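PDB 1O65: protein YiiM from Escherichia coli, which is of uncertain function but carries a MOSC domain and may, like relatives, bind molybdenum and take part in redox reactions on nitrogenous compounds. Local coordinates for residues A[193-204]-A[217-226]. Sequence-based numbering, arbitrary orientation.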
ATOM      1  N   MET A 193      -9.795  12.336   9.370  1.00 31.49           N
ATOM      2  CA  MET A 193      -9.882  13.510  10.216  1.00 31.28           C
ATOM      3  C   MET A 193     -10.183  14.798   9.480  1.00 30.74           C
ATOM      4  O   MET A 193      -9.992  14.939   8.269  1.00 30.44           O
ATOM      5  CB  MET A 193      -8.648  13.697  11.076  1.00 35.92           C
ATOM      6  CG  MET A 193      -7.309  13.293  10.538  1.00 41.45           C
ATOM      7  SD  MET A 193      -5.959  14.312  11.211  1.00 40.73           S
ATOM      8  CE  MET A 193      -5.998  15.681  10.071  1.00 42.87           C
ATOM      9  N   PRO A 194     -10.729  15.749  10.247  1.00 29.38           N
ATOM     10  CA  PRO A 194     -11.008  17.062   9.684  1.00 29.25           C
ATOM     11  C   PRO A 194      -9.695  17.815   9.485  1.00 27.73           C
ATOM     12  O   PRO A 194      -8.671  17.448  10.047  1.00 25.40           O
ATOM     13  CB  PRO A 194     -11.901  17.758  10.696  1.00 29.82           C
ATOM     14  CG  PRO A 194     -11.971  16.869  11.876  1.00 30.80           C
ATOM     15  CD  PRO A 194     -11.572  15.479  11.439  1.00 29.35           C
ATOM     16  N   PHE A 195      -9.714  18.849   8.654  1.00 27.22           N
ATOM     17  CA  PHE A 195      -8.558  19.671   8.380  1.00 27.44           C
ATOM     18  C   PHE A 195      -7.729  19.958   9.630  1.00 28.75           C
ATOM     19  O   PHE A 195      -8.207  20.401  10.674  1.00 27.72           O
ATOM     20  CB  PHE A 195      -9.013  21.004   7.720  1.00 24.10           C
ATOM     21  CG  PHE A 195      -7.805  21.735   7.160  1.00 26.93           C
ATOM     22  CD1 PHE A 195      -7.012  22.517   7.984  1.00 23.33           C
ATOM     23  CD2 PHE A 195      -7.432  21.562   5.831  1.00 24.58           C
ATOM     24  CE1 PHE A 195      -5.887  23.122   7.476  1.00 25.81           C
ATOM     25  CE2 PHE A 195      -6.303  22.169   5.320  1.00 23.07           C
ATOM     26  CZ  PHE A 195      -5.544  22.982   6.148  1.00 25.85           C
ATOM     27  N   ASP A 196      -6.445  19.592   9.600  1.00 30.08           N
ATOM     28  CA  ASP A 196      -5.548  19.862  10.728  1.00 30.93           C
ATOM     29  C   ASP A 196      -4.190  20.205  10.133  1.00 30.42           C
ATOM     30  O   ASP A 196      -3.545  19.280   9.615  1.00 32.34           O
ATOM     31  CB  ASP A 196      -5.381  18.643  11.649  1.00 35.51           C
ATOM     32  CG  ASP A 196      -4.621  18.989  12.915  1.00 38.73           C
ATOM     33  OD1 ASP A 196      -5.025  19.944  13.623  1.00 45.40           O
ATOM     34  OD2 ASP A 196      -3.614  18.360  13.258  1.00 40.66           O
ATOM     35  N   ASP A 197      -3.759  21.438  10.138  1.00 29.29           N
ATOM     36  CA  ASP A 197      -2.451  21.748   9.568  1.00 29.72           C
ATOM     37  C   ASP A 197      -1.316  20.971  10.226  1.00 29.12           C
ATOM     38  O   ASP A 197      -0.358  20.590   9.556  1.00 27.80           O
ATOM     39  CB  ASP A 197      -2.160  23.265   9.696  1.00 24.75           C
ATOM     40  CG  ASP A 197      -0.921  23.631   8.916  1.00 24.01           C
ATOM     41  OD1 ASP A 197      -0.973  23.592   7.667  1.00 24.69           O
ATOM     42  OD2 ASP A 197       0.132  23.948   9.514  1.00 26.26           O
ATOM     43  N   ASP A 198      -1.351  20.859  11.564  1.00 28.90           N
ATOM     44  CA  ASP A 198      -0.309  20.198  12.314  1.00 28.75           C
ATOM     45  C   ASP A 198      -0.141  18.736  11.889  1.00 27.17           C
ATOM     46  O   ASP A 198       0.964  18.224  11.768  1.00 25.20           O
ATOM     47  CB  ASP A 198      -0.549  20.266  13.818  1.00 33.75           C
ATOM     48  CG  ASP A 198      -0.305  21.615  14.442  1.00 36.67           C
ATOM     49  OD1 ASP A 198       0.407  22.461  13.862  1.00 38.84           O
ATOM     50  OD2 ASP A 198      -0.815  21.832  15.570  1.00 40.07           O
ATOM     51  N   GLN A 199      -1.257  18.066  11.703  1.00 26.17           N
ATOM     52  CA  GLN A 199      -1.283  16.681  11.251  1.00 26.03           C
ATOM     53  C   GLN A 199      -0.710  16.608   9.839  1.00 25.13           C
ATOM     54  O   GLN A 199       0.073  15.686   9.555  1.00 23.84           O
ATOM     55  CB  GLN A 199      -2.697  16.150  11.348  1.00 30.80           C
ATOM     56  CG  GLN A 199      -2.880  14.736  11.816  1.00 40.39           C
ATOM     57  CD  GLN A 199      -2.266  14.438  13.163  1.00 44.83           C
ATOM     58  OE1 GLN A 199      -1.597  13.426  13.346  1.00 47.23           O
ATOM     59  NE2 GLN A 199      -2.452  15.341  14.114  1.00 48.46           N
ATOM     60  N   TYR A 200      -1.021  17.590   8.978  1.00 22.21           N
ATOM     61  CA  TYR A 200      -0.447  17.601   7.638  1.00 21.89           C
ATOM     62  C   TYR A 200       1.057  17.850   7.722  1.00 22.24           C
ATOM     63  O   TYR A 200       1.846  17.209   7.018  1.00 21.19           O
ATOM     64  CB  TYR A 200      -1.108  18.605   6.683  1.00 20.37           C
ATOM     65  CG  TYR A 200      -2.612  18.405   6.611  1.00 21.01           C
ATOM     66  CD1 TYR A 200      -3.143  17.110   6.601  1.00 21.35           C
ATOM     67  CD2 TYR A 200      -3.492  19.455   6.565  1.00 19.28           C
ATOM     68  CE1 TYR A 200      -4.492  16.877   6.581  1.00 21.43           C
ATOM     69  CE2 TYR A 200      -4.859  19.236   6.522  1.00 19.70           C
ATOM     70  CZ  TYR A 200      -5.352  17.956   6.526  1.00 21.12           C
ATOM     71  OH  TYR A 200      -6.697  17.726   6.488  1.00 21.53           O
ATOM     72  N   HIS A 201       1.490  18.708   8.661  1.00 20.55           N
ATOM     73  CA  HIS A 201       2.940  18.935   8.763  1.00 21.92           C
ATOM     74  C   HIS A 201       3.627  17.634   9.198  1.00 21.41           C
ATOM     75  O   HIS A 201       4.694  17.255   8.735  1.00 19.80           O
ATOM     76  CB  HIS A 201       3.255  20.076   9.716  1.00 21.47           C
ATOM     77  CG  HIS A 201       4.710  20.325   9.953  1.00 22.16           C
ATOM     78  ND1 HIS A 201       5.372  19.761  11.037  1.00 26.86           N
ATOM     79  CD2 HIS A 201       5.630  21.042   9.300  1.00 19.71           C
ATOM     80  CE1 HIS A 201       6.649  20.149  11.028  1.00 22.84           C
ATOM     81  NE2 HIS A 201       6.820  20.917   9.974  1.00 22.53           N
ATOM     82  N   ARG A 202       2.962  16.930  10.092  1.00 20.05           N
ATOM     83  CA  ARG A 202       3.493  15.666  10.597  1.00 22.76           C
ATOM     84  C   ARG A 202       3.600  14.621   9.497  1.00 21.84           C
ATOM     85  O   ARG A 202       4.651  13.992   9.356  1.00 20.96           O
ATOM     86  CB  ARG A 202       2.654  15.249  11.797  1.00 21.85           C
ATOM     87  CG  ARG A 202       2.516  13.773  12.050  1.00 25.28           C
ATOM     88  CD  ARG A 202       1.980  13.596  13.500  1.00 25.93           C
ATOM     89  NE  ARG A 202       2.598  12.405  14.049  1.00 25.80           N
ATOM     90  CZ  ARG A 202       2.069  11.204  14.011  1.00 29.08           C
ATOM     91  NH1 ARG A 202       0.864  11.105  13.434  1.00 28.75           N
ATOM     92  NH2 ARG A 202       2.737  10.185  14.574  1.00 24.59           N
ATOM     93  N   LEU A 203       2.593  14.455   8.642  1.00 21.31           N
ATOM     94  CA  LEU A 203       2.643  13.473   7.573  1.00 20.40           C
ATOM     95  C   LEU A 203       3.712  13.831   6.557  1.00 18.83           C
ATOM     96  O   LEU A 203       4.470  12.962   6.089  1.00 20.18           O
ATOM     97  CB  LEU A 203       1.301  13.227   6.890  1.00 21.38           C
ATOM     98  CG  LEU A 203       1.304  12.217   5.722  1.00 25.31           C
ATOM     99  CD1 LEU A 203       1.872  10.866   6.125  1.00 20.81           C
ATOM    100  CD2 LEU A 203      -0.126  12.011   5.208  1.00 23.03           C
ATOM    101  N   LEU A 204       3.885  15.098   6.252  1.00 18.19           N
ATOM    102  CA  LEU A 204       4.887  15.562   5.296  1.00 18.01           C
ATOM    103  C   LEU A 204       6.302  15.330   5.818  1.00 18.10           C
ATOM    104  O   LEU A 204       7.225  15.356   5.002  1.00 17.28           O
ATOM    105  CB  LEU A 204       4.720  17.030   4.939  1.00 19.14           C
ATOM    106  CG  LEU A 204       3.562  17.454   4.034  1.00 23.62           C
ATOM    107  CD1 LEU A 204       3.290  18.943   4.198  1.00 18.35           C
ATOM    108  CD2 LEU A 204       3.851  17.152   2.549  1.00 20.90           C
ATOM    109  N   MET A 217      -0.774  16.702   0.400  1.00 19.63           N
ATOM    110  CA  MET A 217      -0.701  17.292   1.743  1.00 20.94           C
ATOM    111  C   MET A 217      -0.224  18.716   1.654  1.00 19.51           C
ATOM    112  O   MET A 217      -0.837  19.573   2.293  1.00 20.16           O
ATOM    113  CB  MET A 217       0.088  16.435   2.723  1.00 19.10           C
ATOM    114  CG  MET A 217      -0.544  15.057   2.864  1.00 19.61           C
ATOM    115  SD  MET A 217      -2.216  15.160   3.545  1.00 19.93           S
ATOM    116  CE  MET A 217      -2.948  13.676   2.879  1.00 16.52           C
ATOM    117  N   GLN A 218       0.780  18.992   0.809  1.00 19.83           N
ATOM    118  CA  GLN A 218       1.198  20.407   0.710  1.00 19.97           C
ATOM    119  C   GLN A 218       0.063  21.266   0.153  1.00 19.89           C
ATOM    120  O   GLN A 218      -0.140  22.398   0.603  1.00 18.05           O
ATOM    121  CB  GLN A 218       2.453  20.555  -0.135  1.00 21.22           C
ATOM    122  CG  GLN A 218       2.989  21.985  -0.190  1.00 23.58           C
ATOM    123  CD  GLN A 218       3.463  22.507   1.144  1.00 26.10           C
ATOM    124  OE1 GLN A 218       4.479  22.104   1.732  1.00 24.93           O
ATOM    125  NE2 GLN A 218       2.714  23.473   1.676  1.00 27.33           N
ATOM    126  N   LYS A 219      -0.701  20.751  -0.837  1.00 19.33           N
ATOM    127  CA  LYS A 219      -1.824  21.536  -1.346  1.00 21.93           C
ATOM    128  C   LYS A 219      -2.836  21.825  -0.233  1.00 21.18           C
ATOM    129  O   LYS A 219      -3.423  22.915  -0.248  1.00 22.54           O
ATOM    130  CB  LYS A 219      -2.569  20.967  -2.531  1.00 20.77           C
ATOM    131  CG  LYS A 219      -1.778  20.865  -3.823  1.00 24.25           C
ATOM    132  CD  LYS A 219      -1.161  22.187  -4.189  1.00 27.21           C
ATOM    133  CE  LYS A 219      -0.609  22.187  -5.622  1.00 30.28           C
ATOM    134  NZ  LYS A 219      -0.074  23.554  -5.914  1.00 30.41           N
ATOM    135  N   ARG A 220      -3.023  20.899   0.707  1.00 19.93           N
ATOM    136  CA  ARG A 220      -3.993  21.203   1.766  1.00 20.90           C
ATOM    137  C   ARG A 220      -3.504  22.332   2.672  1.00 20.81           C
ATOM    138  O   ARG A 220      -4.322  23.177   3.047  1.00 18.54           O
ATOM    139  CB  ARG A 220      -4.302  19.964   2.609  1.00 20.13           C
ATOM    140  CG  ARG A 220      -5.102  18.916   1.802  1.00 20.63           C
ATOM    141  CD  ARG A 220      -5.316  17.718   2.744  1.00 21.64           C
ATOM    142  NE  ARG A 220      -5.837  16.563   2.043  1.00 21.36           N
ATOM    143  CZ  ARG A 220      -6.303  15.486   2.669  1.00 21.52           C
ATOM    144  NH1 ARG A 220      -6.296  15.467   4.005  1.00 20.94           N
ATOM    145  NH2 ARG A 220      -6.774  14.477   1.968  1.00 19.50           N
ATOM    146  N   ARG A 221      -2.207  22.362   2.994  1.00 19.59           N
ATOM    147  CA  ARG A 221      -1.718  23.399   3.900  1.00 21.84           C
ATOM    148  C   ARG A 221      -1.923  24.794   3.301  1.00 22.83           C
ATOM    149  O   ARG A 221      -2.354  25.678   4.034  1.00 22.03           O
ATOM    150  CB  ARG A 221      -0.257  23.231   4.324  1.00 17.57           C
ATOM    151  CG  ARG A 221       0.083  21.843   4.863  1.00 19.72           C
ATOM    152  CD  ARG A 221       1.418  21.812   5.562  1.00 18.34           C
ATOM    153  NE  ARG A 221       1.448  22.627   6.790  1.00 15.93           N
ATOM    154  CZ  ARG A 221       2.593  23.068   7.295  1.00 18.14           C
ATOM    155  NH1 ARG A 221       3.747  22.759   6.664  1.00 18.26           N
ATOM    156  NH2 ARG A 221       2.601  23.801   8.400  1.00 17.13           N
ATOM    157  N   LEU A 222      -1.662  24.934   2.002  1.00 23.87           N
ATOM    158  CA  LEU A 222      -1.758  26.225   1.345  1.00 25.33           C
ATOM    159  C   LEU A 222      -3.174  26.654   1.021  1.00 25.79           C
ATOM    160  O   LEU A 222      -3.500  27.839   1.095  1.00 26.60           O
ATOM    161  CB  LEU A 222      -0.889  26.228   0.073  1.00 23.77           C
ATOM    162  CG  LEU A 222       0.632  26.157   0.351  1.00 25.02           C
ATOM    163  CD1 LEU A 222       1.387  25.843  -0.925  1.00 22.28           C
ATOM    164  CD2 LEU A 222       1.117  27.487   0.920  1.00 24.22           C
ATOM    165  N   SER A 223      -4.049  25.693   0.715  1.00 25.20           N
ATOM    166  CA  SER A 223      -5.420  26.044   0.375  1.00 24.57           C
ATOM    167  C   SER A 223      -6.285  26.150   1.613  1.00 24.32           C
ATOM    168  O   SER A 223      -7.302  26.839   1.611  1.00 23.64           O
ATOM    169  CB  SER A 223      -6.015  25.005  -0.604  1.00 23.28           C
ATOM    170  OG  SER A 223      -6.431  23.867   0.129  1.00 22.06           O
ATOM    171  N   GLY A 224      -5.906  25.449   2.679  1.00 24.27           N
ATOM    172  CA  GLY A 224      -6.720  25.468   3.906  1.00 23.04           C
ATOM    173  C   GLY A 224      -7.925  24.560   3.695  1.00 22.98           C
ATOM    174  O   GLY A 224      -8.917  24.639   4.414  1.00 22.92           O
ATOM    175  N   LYS A 225      -7.849  23.635   2.723  1.00 22.38           N
ATOM    176  CA  LYS A 225      -8.966  22.752   2.475  1.00 24.25           C
ATOM    177  C   LYS A 225      -8.553  21.332   2.119  1.00 24.08           C
ATOM    178  O   LYS A 225      -7.450  21.054   1.693  1.00 23.04           O
ATOM    179  CB  LYS A 225      -9.883  23.280   1.344  1.00 28.73           C
ATOM    180  CG  LYS A 225     -10.715  24.472   1.782  1.00 33.38           C
ATOM    181  CD  LYS A 225     -11.672  25.007   0.775  1.00 38.21           C
ATOM    182  CE  LYS A 225     -11.012  25.499  -0.512  1.00 40.30           C
ATOM    183  NZ  LYS A 225     -11.573  26.848  -0.872  1.00 37.31           N
ATOM    184  N   ILE A 226      -9.512  20.427   2.280  1.00 23.87           N
ATOM    185  CA  ILE A 226      -9.324  19.032   1.924  1.00 24.00           C
ATOM    186  C   ILE A 226      -9.824  18.826   0.509  1.00 23.71           C
ATOM    187  O   ILE A 226     -11.007  19.112   0.268  1.00 24.78           O
ATOM    188  CB  ILE A 226     -10.112  18.140   2.918  1.00 24.15           C
ATOM    189  CG1 ILE A 226      -9.569  18.424   4.330  1.00 24.73           C
ATOM    190  CG2 ILE A 226      -9.990  16.670   2.549  1.00 25.03           C
ATOM    191  CD1 ILE A 226     -10.254  17.694   5.452  1.00 23.14           C
TER
HETATM  192  O   HOH W   1      -2.903  24.935   6.623  1.00 29.27           O
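D197 and R221 clamp together two antiparallel helices of the YiiM-like three-helix domain, their salt bridge flanking apolar contacts made by Y200, L203, L204 and M217. The axes of the segments 197-204 and 217-223 come within 9.5 Å, their N-to-C directions 152° apart. R221 offers its guanidinium side-on: NE reaches D197 OD1 at 2.7 Å with an N-H...O angle of 163°, and NH2 reaches D197 OD2, also at 2.7 Å. The second bond arrives on the syn side of the carboxylate, whereas NE meets OD1 from above the carboxylate plane. A bend in the arginine chain at chi3 (65°) turns the guanidinium toward D197 and lays one face against H201 CB. As a knob, R221 fills the hole formed by D197, Y200, H201 and L204, and its CD packs 3.7 Å from L204 CD1.

Deeper in, the Y200 ring takes R220 CD over one face, a CH-pi contact, while M217 SD approaches it obliquely, 3.7 Å from Y200 CD1, as a Met-aromatic partner. L203 CD2 packs on M217 CG and L204 CD2 on M217 CB. The buried R220 guanidinium, almost perpendicular to the tyrosine ring, lies between I226 CG2 and M217 CE; its NH2 forms a salt bridge with E227 and donates to A190 O in helix 183-191, while NH1 has a weak bond to I189 O. At the C-terminal end of helix 211-223, G224 leaves helical geometry with positive phi, and the F195 ring rests one face against G224 O and directs its edge at R220 O, which already accepts from G224 N. At the start of helix 197-204, D196 is the N-cap, its OD2 accepting from Q199 N. One water links the aspartate to the arginine's own backbone carbonyl, donating to D197 OD1 at 2.6 Å and to R221 O at 2.7 Å.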